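Local atomic coordinates of cysteine desulfurase (Elizabethkingia anophelis NUHP1, PDB entry 5VPR), a protein that probably removes sulfur (or selenium) from L-cysteine and related amino acids, yielding L-alanine, with pyridoxal 5'-phosphate as cofactor. Residues 94-99 and 248-253; 106-111 and 241-246; 306-311 and 390-395; 342-347 and 404-409. All coordinates share one frame; numbering follows the deposited sequence.

Contact 1: 94-99 and 248-253; sequences EVLFTK and SVLEQL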
loop_
_atom_site.group_PDB
_atom_site.type_symbol
_atom_site.label_atom_id
_atom_site.label_comp_id
_atom_site.label_asym_id
_atom_site.label_seq_id
_atom_site.Cartn_x
_atom_site.Cartn_y
_atom_site.Cartn_z
ATOM N N GLU A 94 6.224 18.718 -3.289
ATOM C CA GLU A 94 4.991 18.097 -2.818
ATOM C C GLU A 94 5.205 16.672 -2.320
ATOM O O GLU A 94 4.268 16.072 -1.780
ATOM C CB GLU A 94 3.930 18.114 -3.941
ATOM C CG GLU A 94 3.476 19.552 -4.333
ATOM C CD GLU A 94 2.551 19.608 -5.561
ATOM O OE1 GLU A 94 2.782 18.856 -6.532
ATOM O OE2 GLU A 94 1.594 20.418 -5.548
ATOM N N VAL A 95 6.407 16.118 -2.480
ATOM C CA VAL A 95 6.700 14.742 -2.082
ATOM C C VAL A 95 7.415 14.793 -0.738
ATOM O O VAL A 95 8.544 15.287 -0.647
ATOM C CB VAL A 95 7.543 14.023 -3.144
ATOM C CG1 VAL A 95 7.786 12.552 -2.749
ATOM C CG2 VAL A 95 6.874 14.117 -4.522
ATOM N N LEU A 96 6.764 14.310 0.315
ATOM C CA LEU A 96 7.346 14.297 1.654
ATOM C C LEU A 96 7.756 12.880 2.039
ATOM O O LEU A 96 6.964 11.943 1.905
ATOM C CB LEU A 96 6.372 14.845 2.695
ATOM C CG LEU A 96 5.547 16.085 2.334
ATOM C CD1 LEU A 96 4.605 16.405 3.491
ATOM C CD2 LEU A 96 6.419 17.288 2.002
ATOM N N PHE A 97 8.984 12.731 2.540
ATOM C CA PHE A 97 9.444 11.458 3.088
ATOM C C PHE A 97 8.870 11.255 4.487
ATOM O O PHE A 97 8.934 12.152 5.334
ATOM C CB PHE A 97 10.976 11.409 3.143
ATOM C CG PHE A 97 11.650 11.409 1.785
ATOM C CD1 PHE A 97 12.445 12.486 1.386
ATOM C CD2 PHE A 97 11.503 10.329 0.919
ATOM C CE1 PHE A 97 13.079 12.490 0.133
ATOM C CE2 PHE A 97 12.133 10.315 -0.332
ATOM C CZ PHE A 97 12.921 11.402 -0.729
ATOM N N THR A 98 8.320 10.068 4.735
ATOM C CA THR A 98 7.834 9.743 6.075
ATOM C C THR A 98 8.418 8.394 6.448
ATOM O O THR A 98 9.194 7.821 5.672
ATOM C CB THR A 98 6.308 9.670 6.109
ATOM O OG1 THR A 98 5.908 8.574 5.287
ATOM C CG2 THR A 98 5.667 10.976 5.541
ATOM N N LYS A 99 7.991 7.833 7.573
ATOM C CA LYS A 99 8.458 6.512 7.968
ATOM C C LYS A 99 7.443 5.411 7.673
ATOM O O LYS A 99 7.674 4.260 8.048
ATOM C CB LYS A 99 8.831 6.510 9.446
ATOM C CG LYS A 99 9.716 7.705 9.869
ATOM C CD LYS A 99 10.915 7.958 8.938
ATOM C CE LYS A 99 12.178 8.323 9.727
ATOM N NZ LYS A 99 12.210 9.704 10.293
ATOM N N SER A 248 -0.849 23.691 -2.765
ATOM C CA SER A 248 -1.839 24.647 -2.282
ATOM C C SER A 248 -2.530 24.170 -1.007
ATOM O O SER A 248 -3.054 24.997 -0.253
ATOM C CB SER A 248 -2.876 24.926 -3.373
ATOM O OG SER A 248 -3.433 23.716 -3.861
ATOM N N VAL A 249 -2.535 22.866 -0.744
ATOM C CA VAL A 249 -3.135 22.339 0.477
ATOM C C VAL A 249 -2.122 22.263 1.609
ATOM O O VAL A 249 -2.430 22.634 2.748
ATOM C CB VAL A 249 -3.761 20.969 0.182
ATOM C CG1 VAL A 249 -4.265 20.318 1.463
ATOM C CG2 VAL A 249 -4.886 21.147 -0.819
ATOM N N LEU A 250 -0.912 21.778 1.305
ATOM C CA LEU A 250 0.156 21.746 2.301
ATOM C C LEU A 250 0.384 23.122 2.910
ATOM O O LEU A 250 0.578 23.249 4.126
ATOM C CB LEU A 250 1.448 21.227 1.669
ATOM C CG LEU A 250 1.477 19.736 1.322
ATOM C CD1 LEU A 250 2.863 19.346 0.845
ATOM C CD2 LEU A 250 1.036 18.877 2.498
ATOM N N GLU A 251 0.350 24.167 2.080
ATOM C CA GLU A 251 0.552 25.533 2.542
ATOM C C GLU A 251 -0.576 26.044 3.430
ATOM O O GLU A 251 -0.448 27.138 3.982
ATOM C CB GLU A 251 0.724 26.463 1.342
ATOM C CG GLU A 251 2.007 26.205 0.570
ATOM C CD GLU A 251 2.104 27.020 -0.703
ATOM O OE1 GLU A 251 1.095 27.654 -1.086
ATOM O OE2 GLU A 251 3.194 27.022 -1.322
ATOM N N GLN A 252 -1.670 25.300 3.579
ATOM C CA GLN A 252 -2.718 25.685 4.512
ATOM C C GLN A 252 -2.567 25.012 5.870
ATOM O O GLN A 252 -3.233 25.425 6.826
ATOM C CB GLN A 252 -4.101 25.371 3.918
ATOM C CG GLN A 252 -4.401 26.132 2.625
ATOM C CD GLN A 252 -5.750 25.761 2.009
ATOM O OE1 GLN A 252 -6.776 25.778 2.684
ATOM N NE2 GLN A 252 -5.744 25.414 0.725
ATOM N N LEU A 253 -1.702 24.005 5.981
ATOM C CA LEU A 253 -1.458 23.301 7.228
ATOM C C LEU A 253 -0.331 23.979 8.013
ATOM O O LEU A 253 0.270 24.962 7.570
ATOM C CB LEU A 253 -1.126 21.834 6.948
ATOM C CG LEU A 253 -2.279 20.841 6.823
ATOM C CD1 LEU A 253 -3.357 21.336 5.881
ATOM C CD2 LEU A 253 -1.734 19.514 6.354
#
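L96 and L250 meet nearly head-on: seen from CA to CG, the two side chains run toward each other in almost opposite directions, one rising from the edge strand 95-98 and the other from the short helix 247-250. The end of L250 faces the fork of L96. Its CD1 lies 4.3 Å from L96 CD2, and L96 CD1 stands at 4.3 Å from the same L250 CD1, so both methyls of L96 flank a single methyl of L250. At that spacing the contact is a loose one. The torsions of L250 explain the reach, because CG lies beside the backbone N (chi1 -71°) and CD1 then continues the extended chain. This methyl also comes to 4.4 Å from the CA of E94, touching the backbone just before the strand begins, while the carboxylate of E94 turns elsewhere: its OE2 accepts from A247 N and its OE1 from H91 N. Beyond L250 the chain makes a type I turn to L253, and Q252 NE2 folds back to S248 O at 2.9 Å, approaching from above that carbonyl's plane. F226 packs against L250, and P277 and F280 against L96, adding to the apolar surroundings. A helix directly after an antiparallel strand thus packs at the rim of the seven-stranded mixed sheet, in the large cofactor-binding domain characteristic of fold-type I pyridoxal-phosphate enzymes.

Contact 2: 106-111 and 241-246; sequences NLVAYA and GILYGK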
loop_
_atom_site.group_PDB
_atom_site.type_symbol
_atom_site.label_atom_id
_atom_site.label_comp_id
_atom_site.label_asym_id
_atom_site.label_seq_id
_atom_site.Cartn_x
_atom_site.Cartn_y
_atom_site.Cartn_z
ATOM N N ASN A 106 -1.050 10.274 10.412
ATOM C CA ASN A 106 -0.991 11.037 11.658
ATOM C C ASN A 106 -0.527 12.461 11.414
ATOM O O ASN A 106 -0.982 13.394 12.087
ATOM C CB ASN A 106 -0.059 10.349 12.660
ATOM C CG ASN A 106 -0.774 9.301 13.483
ATOM O OD1 ASN A 106 -1.497 9.622 14.425
ATOM N ND2 ASN A 106 -0.582 8.040 13.127
ATOM N N LEU A 107 0.399 12.641 10.472
ATOM C CA LEU A 107 0.853 13.975 10.105
ATOM C C LEU A 107 -0.321 14.844 9.664
ATOM O O LEU A 107 -0.472 15.982 10.121
ATOM C CB LEU A 107 1.903 13.864 8.997
ATOM C CG LEU A 107 2.699 15.077 8.495
ATOM C CD1 LEU A 107 3.827 14.568 7.629
ATOM C CD2 LEU A 107 1.867 16.095 7.706
ATOM N N VAL A 108 -1.163 14.328 8.764
ATOM C CA VAL A 108 -2.301 15.125 8.315
ATOM C C VAL A 108 -3.309 15.287 9.442
ATOM O O VAL A 108 -3.826 16.385 9.669
ATOM C CB VAL A 108 -2.944 14.502 7.061
ATOM C CG1 VAL A 108 -4.265 15.221 6.708
ATOM C CG2 VAL A 108 -1.967 14.549 5.879
ATOM N N ALA A 109 -3.606 14.209 10.171
ATOM C CA ALA A 109 -4.655 14.296 11.186
ATOM C C ALA A 109 -4.312 15.337 12.239
ATOM O O ALA A 109 -5.185 16.095 12.680
ATOM C CB ALA A 109 -4.895 12.936 11.844
ATOM N N TYR A 110 -3.041 15.397 12.645
ATOM C CA TYR A 110 -2.635 16.386 13.639
ATOM C C TYR A 110 -2.627 17.790 13.049
ATOM O O TYR A 110 -3.058 18.742 13.707
ATOM C CB TYR A 110 -1.257 16.039 14.211
ATOM C CG TYR A 110 -1.269 15.012 15.325
ATOM C CD1 TYR A 110 -0.567 13.814 15.204
ATOM C CD2 TYR A 110 -1.971 15.243 16.501
ATOM C CE1 TYR A 110 -0.568 12.873 16.227
ATOM C CE2 TYR A 110 -1.978 14.308 17.529
ATOM C CZ TYR A 110 -1.277 13.125 17.386
ATOM O OH TYR A 110 -1.286 12.197 18.404
ATOM N N ALA A 111 -2.149 17.944 11.810
ATOM C CA ALA A 111 -2.093 19.273 11.214
ATOM C C ALA A 111 -3.482 19.826 10.881
ATOM O O ALA A 111 -3.640 21.047 10.796
ATOM C CB ALA A 111 -1.203 19.250 9.969
ATOM N N GLY A 241 8.179 5.693 3.847
ATOM C CA GLY A 241 6.918 5.949 3.190
ATOM C C GLY A 241 6.977 7.304 2.536
ATOM O O GLY A 241 7.993 8.006 2.578
ATOM N N ILE A 242 5.854 7.671 1.946
ATOM C CA ILE A 242 5.719 8.922 1.226
ATOM C C ILE A 242 4.378 9.518 1.597
ATOM O O ILE A 242 3.384 8.793 1.713
ATOM C CB ILE A 242 5.803 8.688 -0.296
ATOM C CG1 ILE A 242 7.212 8.236 -0.672
ATOM C CG2 ILE A 242 5.421 9.955 -1.042
ATOM C CD1 ILE A 242 8.250 9.362 -0.550
ATOM N N LEU A 243 4.348 10.829 1.806
ATOM C CA LEU A 243 3.100 11.579 1.841
ATOM C C LEU A 243 3.203 12.651 0.765
ATOM O O LEU A 243 4.052 13.545 0.860
ATOM C CB LEU A 243 2.847 12.194 3.215
ATOM C CG LEU A 243 1.648 13.151 3.229
ATOM C CD1 LEU A 243 0.374 12.362 2.905
ATOM C CD2 LEU A 243 1.543 13.856 4.587
ATOM N N TYR A 244 2.396 12.520 -0.289
ATOM C CA TYR A 244 2.227 13.589 -1.263
ATOM C C TYR A 244 1.087 14.491 -0.819
ATOM O O TYR A 244 0.070 14.012 -0.304
ATOM C CB TYR A 244 1.907 13.033 -2.659
ATOM C CG TYR A 244 1.159 14.029 -3.539
ATOM C CD1 TYR A 244 1.847 15.005 -4.250
ATOM C CD2 TYR A 244 -0.242 13.985 -3.663
ATOM C CE1 TYR A 244 1.170 15.928 -5.054
ATOM C CE2 TYR A 244 -0.924 14.892 -4.468
ATOM C CZ TYR A 244 -0.208 15.865 -5.151
ATOM O OH TYR A 244 -0.861 16.763 -5.942
ATOM N N GLY A 245 1.256 15.793 -1.022
ATOM C CA GLY A 245 0.147 16.719 -0.895
ATOM C C GLY A 245 0.216 17.841 -1.912
ATOM O O GLY A 245 1.310 18.329 -2.201
ATOM N N LYS A 246 -0.928 18.242 -2.478
ATOM C CA LYS A 246 -0.979 19.456 -3.286
ATOM C C LYS A 246 -0.310 20.596 -2.544
ATOM O O LYS A 246 -0.595 20.823 -1.365
ATOM C CB LYS A 246 -2.427 19.852 -3.600
ATOM C CG LYS A 246 -3.154 18.994 -4.611
ATOM C CD LYS A 246 -4.412 19.736 -5.070
ATOM C CE LYS A 246 -5.390 18.813 -5.786
ATOM N NZ LYS A 246 -6.648 19.523 -6.167
#
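Where L107 and V108 close on L243, no flat group takes part; the ring of Y244, next along the strand, leaves from the other face of the sheet, and over one side of it sits K246, two residues on, whose backbone N is 3.6 Å above the plane and offset toward the rim. The contact itself is aliphatic and converges on one methyl, CD2 of L243. L107 reaches it with both branches, CD1 and CD2 each at 3.9 Å from L243 CD2. V108 adds its CG2, 3.8 Å from that same L243 CD2. Both side chains lie obliquely across the leucine of the strand. Helix 101-111 here lies against one face of the large-domain sheet, a helix-on-sheet layer of the fold-type I architecture, and it follows strand 95-98, the neighbour of 241-245. L243 extends its CG opposite the backbone N (chi1 172°), which carries the leucine's end out toward the helix. CG2 leaves V108 opposite the carbonyl carbon and beside the backbone N, which turns it to the sheet. F226 and A228 of the neighbouring strand 226-230 touch V108 and L243, and F280 from a loop touches L107.

Contact 3: 306-311 and 390-395; sequences SNIAAH and FAVYNT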
loop_
_atom_site.group_PDB
_atom_site.type_symbol
_atom_site.label_atom_id
_atom_site.label_comp_id
_atom_site.label_asym_id
_atom_site.label_seq_id
_atom_site.Cartn_x
_atom_site.Cartn_y
_atom_site.Cartn_z
ATOM N N SER A 306 2.842 -1.401 -16.287
ATOM C CA SER A 306 1.801 -2.145 -16.977
ATOM C C SER A 306 2.107 -3.639 -16.973
ATOM O O SER A 306 1.192 -4.460 -16.849
ATOM C CB SER A 306 1.637 -1.626 -18.406
ATOM O OG SER A 306 2.823 -1.832 -19.147
ATOM N N ASN A 307 3.384 -4.015 -17.094
ATOM C CA ASN A 307 3.738 -5.433 -17.028
ATOM C C ASN A 307 3.428 -6.016 -15.659
ATOM O O ASN A 307 2.999 -7.171 -15.551
ATOM C CB ASN A 307 5.213 -5.638 -17.345
ATOM C CG ASN A 307 5.569 -5.204 -18.738
ATOM O OD1 ASN A 307 6.009 -4.075 -18.954
ATOM N ND2 ASN A 307 5.371 -6.092 -19.695
ATOM N N ILE A 308 3.673 -5.252 -14.597
ATOM C CA ILE A 308 3.368 -5.755 -13.262
ATOM C C ILE A 308 1.872 -5.971 -13.126
ATOM O O ILE A 308 1.416 -7.036 -12.697
ATOM C CB ILE A 308 3.894 -4.794 -12.182
ATOM C CG1 ILE A 308 5.419 -4.755 -12.183
ATOM C CG2 ILE A 308 3.367 -5.195 -10.810
ATOM C CD1 ILE A 308 5.965 -3.669 -11.276
ATOM N N ALA A 309 1.084 -4.965 -13.515
ATOM C CA ALA A 309 -0.364 -5.084 -13.409
ATOM C C ALA A 309 -0.874 -6.281 -14.203
ATOM O O ALA A 309 -1.703 -7.052 -13.706
ATOM C CB ALA A 309 -1.038 -3.793 -13.879
ATOM N N ALA A 310 -0.358 -6.476 -15.421
ATOM C CA ALA A 310 -0.841 -7.565 -16.269
ATOM C C ALA A 310 -0.498 -8.920 -15.671
ATOM O O ALA A 310 -1.349 -9.820 -15.605
ATOM C CB ALA A 310 -0.253 -7.444 -17.676
ATOM N N HIS A 311 0.753 -9.087 -15.243
ATOM C CA HIS A 311 1.168 -10.357 -14.663
ATOM C C HIS A 311 0.364 -10.672 -13.408
ATOM O O HIS A 311 -0.094 -11.808 -13.221
ATOM C CB HIS A 311 2.661 -10.317 -14.358
ATOM C CG HIS A 311 3.170 -11.552 -13.686
ATOM N ND1 HIS A 311 3.261 -12.765 -14.330
ATOM C CD2 HIS A 311 3.606 -11.763 -12.422
ATOM C CE1 HIS A 311 3.736 -13.672 -13.495
ATOM N NE2 HIS A 311 3.959 -13.087 -12.329
ATOM N N PHE A 390 -0.367 -11.510 -4.002
ATOM C CA PHE A 390 0.645 -11.690 -5.029
ATOM C C PHE A 390 1.508 -10.448 -5.207
ATOM O O PHE A 390 1.065 -9.311 -4.986
ATOM C CB PHE A 390 -0.022 -12.068 -6.355
ATOM C CG PHE A 390 -0.890 -13.283 -6.247
ATOM C CD1 PHE A 390 -0.321 -14.533 -6.055
ATOM C CD2 PHE A 390 -2.266 -13.180 -6.302
ATOM C CE1 PHE A 390 -1.106 -15.665 -5.937
ATOM C CE2 PHE A 390 -3.059 -14.314 -6.193
ATOM C CZ PHE A 390 -2.476 -15.555 -6.006
ATOM N N ALA A 391 2.760 -10.692 -5.589
ATOM C CA ALA A 391 3.702 -9.672 -6.031
ATOM C C ALA A 391 4.260 -10.113 -7.381
ATOM O O ALA A 391 3.881 -11.160 -7.917
ATOM C CB ALA A 391 4.817 -9.440 -4.998
ATOM N N VAL A 392 5.182 -9.318 -7.926
ATOM C CA VAL A 392 5.596 -9.511 -9.315
ATOM C C VAL A 392 6.370 -10.809 -9.504
ATOM O O VAL A 392 6.385 -11.367 -10.606
ATOM C CB VAL A 392 6.417 -8.295 -9.781
ATOM C CG1 VAL A 392 7.766 -8.242 -9.049
ATOM C CG2 VAL A 392 6.602 -8.326 -11.291
ATOM N N TYR A 393 7.014 -11.322 -8.455
ATOM C CA TYR A 393 7.866 -12.495 -8.588
ATOM C C TYR A 393 7.108 -13.811 -8.435
ATOM O O TYR A 393 7.709 -14.877 -8.610
ATOM C CB TYR A 393 9.011 -12.434 -7.562
ATOM C CG TYR A 393 8.585 -11.911 -6.208
ATOM C CD1 TYR A 393 9.075 -10.699 -5.726
ATOM C CD2 TYR A 393 7.682 -12.619 -5.417
ATOM C CE1 TYR A 393 8.685 -10.202 -4.484
ATOM C CE2 TYR A 393 7.284 -12.135 -4.170
ATOM C CZ TYR A 393 7.787 -10.919 -3.715
ATOM O OH TYR A 393 7.387 -10.416 -2.490
ATOM N N ASN A 394 5.817 -13.770 -8.113
ATOM C CA ASN A 394 5.067 -15.006 -7.939
ATOM C C ASN A 394 4.730 -15.628 -9.296
ATOM O O ASN A 394 4.675 -14.946 -10.326
ATOM C CB ASN A 394 3.808 -14.747 -7.120
ATOM C CG ASN A 394 4.124 -14.367 -5.689
ATOM O OD1 ASN A 394 3.603 -13.380 -5.159
ATOM N ND2 ASN A 394 4.990 -15.151 -5.052
ATOM N N THR A 395 4.517 -16.948 -9.291
ATOM C CA THR A 395 4.372 -17.716 -10.517
ATOM C C THR A 395 3.088 -18.544 -10.511
ATOM O O THR A 395 2.505 -18.835 -9.465
ATOM C CB THR A 395 5.564 -18.669 -10.729
ATOM O OG1 THR A 395 5.504 -19.712 -9.752
ATOM C CG2 THR A 395 6.883 -17.934 -10.597
#
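H311 donates from NE2 to the backbone O of N394 at 2.8 Å, with an N-H...O angle of 157°. The acceptor lies at the edge of the imidazole, almost in its plane, and the nitrogen approaches nearly in line with the carbonyl bond, so the ring's rotation is matched to this one oxygen and NE2 must carry a proton. V392 O also lies close, 3.3 Å from H311 CD2, but it sits obliquely to the ring and makes a poor angle with NE2. The carbonyls belong to the type I turn A391-N394 between strand 386-389 and helix 396-413 of the small domain. T395, just after it, is the N-cap of that helix, its OG1 accepting from E398 N. The side chain of N394 tightens the turn: OD1 receives A391 N at 2.8 Å, with the donor tilted from the carbonyl plane, while ND2 is engaged by E398 and by Y33 O. One turn earlier on the helix, I308 CG1 meets V392 CG2 at 3.9 Å, the two branched chains slanting across one another. V392 offers this methyl because CG2 stands opposite its backbone N, leaving CG1 wedged between N and the carbonyl carbon (chi1 68°). M300 and V303 pack against I308, and the ring of F10 meets that of H311.

Contact 4: 342-347 and 404-409; sequences VSFNLS and EGVKKA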
loop_
_atom_site.group_PDB
_atom_site.type_symbol
_atom_site.label_atom_id
_atom_site.label_comp_id
_atom_site.label_asym_id
_atom_site.label_seq_id
_atom_site.Cartn_x
_atom_site.Cartn_y
_atom_site.Cartn_z
ATOM N N VAL A 342 -6.448 -12.792 -3.180
ATOM C CA VAL A 342 -7.537 -13.772 -3.106
ATOM C C VAL A 342 -7.752 -14.130 -1.641
ATOM O O VAL A 342 -6.871 -14.735 -1.007
ATOM C CB VAL A 342 -7.247 -15.062 -3.892
ATOM C CG1 VAL A 342 -8.550 -15.818 -4.160
ATOM C CG2 VAL A 342 -6.485 -14.805 -5.154
ATOM N N SER A 343 -8.928 -13.807 -1.119
ATOM C CA SER A 343 -9.328 -14.208 0.221
ATOM C C SER A 343 -10.368 -15.309 0.119
ATOM O O SER A 343 -11.255 -15.256 -0.736
ATOM C CB SER A 343 -9.885 -13.028 1.016
ATOM O OG SER A 343 -8.835 -12.181 1.418
ATOM N N PHE A 344 -10.244 -16.318 0.979
ATOM C CA PHE A 344 -11.126 -17.472 0.898
ATOM C C PHE A 344 -11.245 -18.142 2.259
ATOM O O PHE A 344 -10.459 -17.890 3.180
ATOM C CB PHE A 344 -10.653 -18.479 -0.163
ATOM C CG PHE A 344 -9.274 -19.046 0.083
ATOM C CD1 PHE A 344 -9.109 -20.259 0.736
ATOM C CD2 PHE A 344 -8.138 -18.370 -0.361
ATOM C CE1 PHE A 344 -7.836 -20.789 0.960
ATOM C CE2 PHE A 344 -6.872 -18.888 -0.143
ATOM C CZ PHE A 344 -6.723 -20.107 0.518
ATOM N N ASN A 345 -12.264 -18.989 2.371
ATOM C CA ASN A 345 -12.479 -19.828 3.539
ATOM C C ASN A 345 -12.932 -21.191 3.050
ATOM O O ASN A 345 -13.590 -21.296 2.013
ATOM C CB ASN A 345 -13.526 -19.226 4.486
ATOM N N LEU A 346 -12.552 -22.234 3.784
ATOM C CA LEU A 346 -13.040 -23.578 3.520
ATOM C C LEU A 346 -14.330 -23.821 4.292
ATOM O O LEU A 346 -14.532 -23.273 5.380
ATOM C CB LEU A 346 -11.997 -24.629 3.901
ATOM C CG LEU A 346 -10.781 -24.702 2.980
ATOM C CD1 LEU A 346 -9.781 -25.725 3.495
ATOM C CD2 LEU A 346 -11.214 -25.031 1.558
ATOM N N SER A 347 -15.192 -24.672 3.726
ATOM C CA SER A 347 -16.577 -24.760 4.188
ATOM C C SER A 347 -16.666 -25.252 5.631
ATOM O O SER A 347 -17.320 -24.622 6.471
ATOM C CB SER A 347 -17.383 -25.672 3.262
ATOM O OG SER A 347 -17.081 -27.034 3.506
ATOM N N GLU A 404 -2.940 -27.217 -4.406
ATOM C CA GLU A 404 -2.777 -28.578 -3.900
ATOM C C GLU A 404 -2.599 -28.583 -2.391
ATOM O O GLU A 404 -3.066 -29.507 -1.712
ATOM C CB GLU A 404 -1.588 -29.270 -4.575
ATOM C CG GLU A 404 -1.785 -29.477 -6.066
ATOM C CD GLU A 404 -3.084 -30.216 -6.383
ATOM O OE1 GLU A 404 -3.188 -31.414 -6.029
ATOM O OE2 GLU A 404 -4.003 -29.595 -6.972
ATOM N N GLY A 405 -1.941 -27.551 -1.848
ATOM C CA GLY A 405 -1.801 -27.449 -0.404
ATOM C C GLY A 405 -3.131 -27.256 0.298
ATOM O O GLY A 405 -3.364 -27.815 1.374
ATOM N N VAL A 406 -4.029 -26.470 -0.306
ATOM C CA VAL A 406 -5.323 -26.220 0.320
ATOM C C VAL A 406 -6.175 -27.486 0.306
ATOM O O VAL A 406 -6.824 -27.825 1.304
ATOM C CB VAL A 406 -6.027 -25.034 -0.367
ATOM C CG1 VAL A 406 -7.496 -25.000 0.000
ATOM C CG2 VAL A 406 -5.351 -23.719 0.025
ATOM N N LYS A 407 -6.187 -28.204 -0.821
ATOM C CA LYS A 407 -6.869 -29.495 -0.875
ATOM C C LYS A 407 -6.330 -30.452 0.183
ATOM O O LYS A 407 -7.103 -31.137 0.862
ATOM C CB LYS A 407 -6.722 -30.114 -2.266
ATOM C CG LYS A 407 -7.365 -29.299 -3.370
ATOM C CD LYS A 407 -7.164 -29.927 -4.741
ATOM C CE LYS A 407 -7.666 -28.990 -5.842
ATOM N NZ LYS A 407 -7.810 -29.696 -7.147
ATOM N N LYS A 408 -5.004 -30.508 0.339
ATOM C CA LYS A 408 -4.423 -31.419 1.326
ATOM C C LYS A 408 -4.828 -31.020 2.739
ATOM O O LYS A 408 -5.150 -31.883 3.565
ATOM C CB LYS A 408 -2.898 -31.451 1.179
ATOM C CG LYS A 408 -2.160 -32.207 2.265
ATOM C CD LYS A 408 -0.668 -32.308 1.956
ATOM C CE LYS A 408 0.089 -32.984 3.102
ATOM N NZ LYS A 408 1.535 -33.247 2.820
ATOM N N ALA A 409 -4.855 -29.710 3.017
ATOM C CA ALA A 409 -5.244 -29.224 4.337
ATOM C C ALA A 409 -6.658 -29.660 4.700
ATOM O O ALA A 409 -6.911 -30.135 5.813
ATOM C CB ALA A 409 -5.129 -27.701 4.382
#
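In the small C-terminal domain a three-stranded antiparallel sheet is backed by helices, and the contact of F344 and L346 with V406 is one place where helix 396-413 packs against it. V406 faces both F344 and L346 and gives each a different methyl. CG2 goes to the phenyl ring: it is 3.9 Å from F344 CZ and 4.0 Å from F344 CE1, so it meets the far end of the ring obliquely. CG1 goes to L346, whose CD2 is 4.0 Å away. F344 and V406 come at each other from opposite directions, whereas L346 slants past the valine. The phenyl reaches the helix with CG tucked between the backbone N and the carbonyl carbon (chi1 60°), and the ring then spans the gap between strand and helix. L346 stands just past the end of strand 341-345, the central strand of this sheet, which has 330-331 on one flank and 386-389 on the other. One turn further along the helix A409 also faces the strand segment, though A409 CB stays 5.1 Å from L346 CD1. K407, next to V406 in the helix, points away from the strand segment, and its NZ makes a long salt bridge, 3.8 Å, with E404 OE2. Next to the valine, I326 touches V406, while L323 and V386 touch F344, and V355 of helix 352-361 touches L346.

From the N terminus, segments 94-99 and 106-111 come first. The chain returns at 241-246 to close contact 2, then at 248-253 to close contact 1, so contact 2 nests inside the larger loop. The two touch: strands 95-98 and 241-245 are neighbours in the large-domain sheet, with a probable hydrogen bond between L96 O and L243 N. Contacts 3 and 4 follow in series with these and cross each other: 390-395 returns to 306-311 to close contact 3, and 404-409 to 342-347 to close contact 4. F390 packs on V342 where they meet. Both lie in the small domain, across the chain's centre from contacts 1 and 2, with centres about 29 to 43 Å from theirs.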